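Local coordinates for protein esterase E25 (PDB 4Q05) that probably hydrolyses carboxylic ester bonds as a dimeric bacterial esterase of the hormone-sensitive lipase family, with an alpha/beta hydrolase fold, at residues Y188-Q198 / Q222-L230. Numbering follows the deposited sequence.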
loop_
_atom_site.group_PDB
_atom_site.type_symbol
_atom_site.label_atom_id
_atom_site.label_comp_id
_atom_site.label_asym_id
_atom_site.label_seq_id
_atom_site.Cartn_x
_atom_site.Cartn_y
_atom_site.Cartn_z
ATOM N N TYR A 188 26.518 12.233 8.687
ATOM C CA TYR A 188 26.601 10.776 8.775
ATOM C C TYR A 188 28.044 10.299 9.004
ATOM O O TYR A 188 28.299 9.471 9.879
ATOM C CB TYR A 188 26.027 10.121 7.520
ATOM C CG TYR A 188 25.938 8.618 7.619
ATOM C CD1 TYR A 188 24.936 8.015 8.375
ATOM C CD2 TYR A 188 26.852 7.804 6.961
ATOM C CE1 TYR A 188 24.847 6.641 8.477
ATOM C CE2 TYR A 188 26.769 6.429 7.051
ATOM C CZ TYR A 188 25.757 5.853 7.807
ATOM O OH TYR A 188 25.662 4.483 7.908
ATOM N N GLN A 189 28.983 10.815 8.214
ATOM C CA GLN A 189 30.384 10.426 8.380
ATOM C C GLN A 189 30.863 10.716 9.785
ATOM O O GLN A 189 31.537 9.894 10.403
ATOM C CB GLN A 189 31.282 11.143 7.371
ATOM C CG GLN A 189 31.278 10.500 5.994
ATOM C CD GLN A 189 32.683 10.176 5.485
ATOM O OE1 GLN A 189 33.512 11.079 5.281
ATOM N NE2 GLN A 189 32.958 8.883 5.278
ATOM N N HIS A 190 30.516 11.892 10.294
ATOM C CA HIS A 190 30.902 12.254 11.648
ATOM C C HIS A 190 30.386 11.239 12.650
ATOM O O HIS A 190 31.111 10.821 13.549
ATOM C CB HIS A 190 30.399 13.648 12.006
ATOM C CG HIS A 190 30.585 14.003 13.448
ATOM N ND1 HIS A 190 31.776 14.480 13.949
ATOM C CD2 HIS A 190 29.730 13.950 14.500
ATOM C CE1 HIS A 190 31.652 14.707 15.245
ATOM N NE2 HIS A 190 30.417 14.397 15.604
ATOM N N LEU A 191 29.128 10.841 12.491
ATOM C CA LEU A 191 28.525 9.890 13.409
ATOM C C LEU A 191 29.243 8.542 13.408
ATOM O O LEU A 191 29.419 7.939 14.464
ATOM C CB LEU A 191 27.031 9.710 13.095
ATOM C CG LEU A 191 26.177 10.955 13.334
ATOM C CD1 LEU A 191 24.779 10.765 12.765
ATOM C CD2 LEU A 191 26.123 11.286 14.827
ATOM N N LEU A 192 29.655 8.076 12.230
ATOM C CA LEU A 192 30.392 6.818 12.134
ATOM C C LEU A 192 31.748 6.871 12.841
ATOM O O LEU A 192 32.252 5.840 13.277
ATOM C CB LEU A 192 30.591 6.391 10.683
ATOM C CG LEU A 192 29.331 5.987 9.912
ATOM C CD1 LEU A 192 29.631 4.890 8.915
ATOM C CD2 LEU A 192 28.241 5.547 10.861
ATOM N N LYS A 193 32.340 8.060 12.946
ATOM C CA LYS A 193 33.555 8.229 13.742
ATOM C C LYS A 193 33.253 7.939 15.208
ATOM O O LYS A 193 34.140 7.556 15.974
ATOM C CB LYS A 193 34.119 9.654 13.607
ATOM C CG LYS A 193 35.032 9.874 12.405
ATOM C CD LYS A 193 35.488 11.345 12.265
ATOM C CE LYS A 193 36.517 11.764 13.328
ATOM N NZ LYS A 193 35.936 12.524 14.488
ATOM N N GLN A 194 31.987 8.106 15.577
ATOM C CA GLN A 194 31.547 8.073 16.973
ATOM C C GLN A 194 31.071 6.707 17.441
ATOM O O GLN A 194 31.111 6.408 18.634
ATOM C CB GLN A 194 30.380 9.047 17.165
ATOM C CG GLN A 194 30.650 10.209 18.088
ATOM C CD GLN A 194 31.147 11.429 17.348
ATOM O OE1 GLN A 194 30.717 12.550 17.625
ATOM N NE2 GLN A 194 32.062 11.221 16.403
ATOM N N GLY A 195 30.571 5.897 16.513
ATOM C CA GLY A 195 29.939 4.642 16.874
ATOM C C GLY A 195 29.470 3.861 15.667
ATOM O O GLY A 195 29.671 4.280 14.535
ATOM N N SER A 196 28.835 2.723 15.913
ATOM C CA SER A 196 28.471 1.803 14.847
ATOM C C SER A 196 27.276 2.289 14.027
ATOM O O SER A 196 26.269 2.729 14.582
ATOM C CB SER A 196 28.141 0.431 15.441
ATOM O OG SER A 196 27.539 -0.405 14.461
ATOM N N ALA A 197 27.385 2.177 12.708
ATOM C CA ALA A 197 26.301 2.568 11.812
ATOM C C ALA A 197 25.065 1.709 12.070
ATOM O O ALA A 197 23.934 2.124 11.813
ATOM C CB ALA A 197 26.745 2.425 10.361
ATOM N N GLN A 198 25.284 0.512 12.597
ATOM C CA GLN A 198 24.195 -0.438 12.800
ATOM C C GLN A 198 23.240 0.014 13.897
ATOM O O GLN A 198 22.105 -0.465 13.992
ATOM C CB GLN A 198 24.763 -1.831 13.104
ATOM C CG GLN A 198 23.718 -2.924 13.210
ATOM C CD GLN A 198 22.964 -3.143 11.915
ATOM O OE1 GLN A 198 23.504 -2.934 10.826
ATOM N NE2 GLN A 198 21.705 -3.567 12.027
ATOM N N GLN A 222 30.468 3.633 -2.181
ATOM C CA GLN A 222 31.729 3.907 -1.505
ATOM C C GLN A 222 32.076 2.854 -0.460
ATOM O O GLN A 222 33.098 2.960 0.215
ATOM C CB GLN A 222 31.678 5.279 -0.839
ATOM C CG GLN A 222 31.538 6.426 -1.814
ATOM C CD GLN A 222 32.724 6.524 -2.762
ATOM O OE1 GLN A 222 32.559 6.549 -3.986
ATOM N NE2 GLN A 222 33.927 6.579 -2.198
ATOM N N GLU A 223 31.232 1.835 -0.336
ATOM C CA GLU A 223 31.460 0.754 0.626
ATOM C C GLU A 223 31.555 1.258 2.062
ATOM O O GLU A 223 32.258 0.683 2.889
ATOM C CB GLU A 223 32.710 -0.059 0.260
ATOM C CG GLU A 223 32.554 -0.858 -1.024
ATOM C CD GLU A 223 33.864 -1.450 -1.519
ATOM O OE1 GLU A 223 34.847 -1.472 -0.746
ATOM O OE2 GLU A 223 33.907 -1.891 -2.688
ATOM N N VAL A 224 30.846 2.341 2.353
ATOM C CA VAL A 224 30.760 2.848 3.716
ATOM C C VAL A 224 29.679 2.087 4.478
ATOM O O VAL A 224 28.689 1.659 3.888
ATOM C CB VAL A 224 30.435 4.344 3.718
ATOM C CG1 VAL A 224 30.383 4.877 5.135
ATOM C CG2 VAL A 224 31.469 5.099 2.894
ATOM N N ASP A 225 29.876 1.903 5.780
ATOM C CA ASP A 225 28.896 1.214 6.611
ATOM C C ASP A 225 27.514 1.870 6.483
ATOM O O ASP A 225 27.407 3.089 6.387
ATOM C CB ASP A 225 29.346 1.215 8.067
ATOM C CG ASP A 225 30.473 0.221 8.341
ATOM O OD1 ASP A 225 30.989 -0.394 7.387
ATOM O OD2 ASP A 225 30.839 0.059 9.524
ATOM N N LEU A 226 26.461 1.060 6.483
ATOM C CA LEU A 226 25.103 1.569 6.260
ATOM C C LEU A 226 24.326 1.653 7.555
ATOM O O LEU A 226 24.640 0.960 8.513
ATOM C CB LEU A 226 24.347 0.653 5.304
ATOM C CG LEU A 226 25.039 0.362 3.975
ATOM C CD1 LEU A 226 24.182 -0.589 3.147
ATOM C CD2 LEU A 226 25.278 1.652 3.230
ATOM N N PRO A 227 23.285 2.496 7.589
ATOM C CA PRO A 227 22.426 2.519 8.780
ATOM C C PRO A 227 21.796 1.147 9.014
ATOM O O PRO A 227 21.686 0.358 8.074
ATOM C CB PRO A 227 21.334 3.536 8.406
ATOM C CG PRO A 227 21.935 4.388 7.363
ATOM C CD PRO A 227 22.850 3.474 6.577
ATOM N N GLY A 228 21.396 0.870 10.250
ATOM C CA GLY A 228 20.719 -0.370 10.571
ATOM C C GLY A 228 19.303 -0.436 10.013
ATOM O O GLY A 228 18.746 -1.518 9.846
ATOM N N ALA A 229 18.715 0.720 9.729
ATOM C CA ALA A 229 17.342 0.770 9.216
ATOM C C ALA A 229 17.070 2.111 8.547
ATOM O O ALA A 229 17.695 3.117 8.892
ATOM C CB ALA A 229 16.348 0.555 10.346
ATOM N N LEU A 230 16.141 2.131 7.592
ATOM C CA LEU A 230 15.744 3.386 6.969
ATOM C C LEU A 230 14.273 3.606 7.207
ATOM O O LEU A 230 13.508 2.648 7.280
ATOM C CB LEU A 230 15.966 3.343 5.462
ATOM C CG LEU A 230 17.366 3.040 4.960
ATOM C CD1 LEU A 230 17.369 3.188 3.443
ATOM C CD2 LEU A 230 18.389 3.973 5.609
HETATM O O HOH W 1 29.920 1.395 11.713
HETATM O O HOH W 2 20.053 -3.885 9.660
HETATM O O HOH W 3 25.920 -1.392 9.407
#
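Tyr188 sets its phenol against Pro227, CE1 lying 3.8 Å from Pro227 CG, with its hydroxyl beside the Asp225-Pro227 backbone. With CB directed at the loop and CG anti to the backbone N (chi1 -173°), the phenol extends to it. Its OH donates to Asp225 O at 2.7 Å; that oxygen lies at the ring edge, in the ring plane, whereas the donor stands 39° out of the carbonyl plane and so misses the lone pairs. Leu192 contributes both branches: CD2 lies above one face of the Tyr188 ring, offset toward its rim, while CD1 meets Asp225 CB at 3.8 Å and also touches Val224 CG1. In the alpha/beta hydrolase fold, this contact joins the end of helix 179-194 and the turn leading to strand 200-205 with the loop between helix 206-221 and strand 229-235. Leu219 of helix 206-221 touches both Tyr188 and Val224, extending the apolar packing. Farther along, Ala197 CB presses on Leu226 O at 3.2 Å, and Ala197 O receives a CA-H...O contact from Pro227 CA plus a weak, bent bond from Gly228 N (123°). Gln198, bent at chi2, lays its amide near Gly228 CA, 3.6 Å from NE2. Two waters link that amide to the loop, NE2 to Gly228 O and OE1 to Leu226 O, and a third bridges Ala197 N to Asp225 OD2.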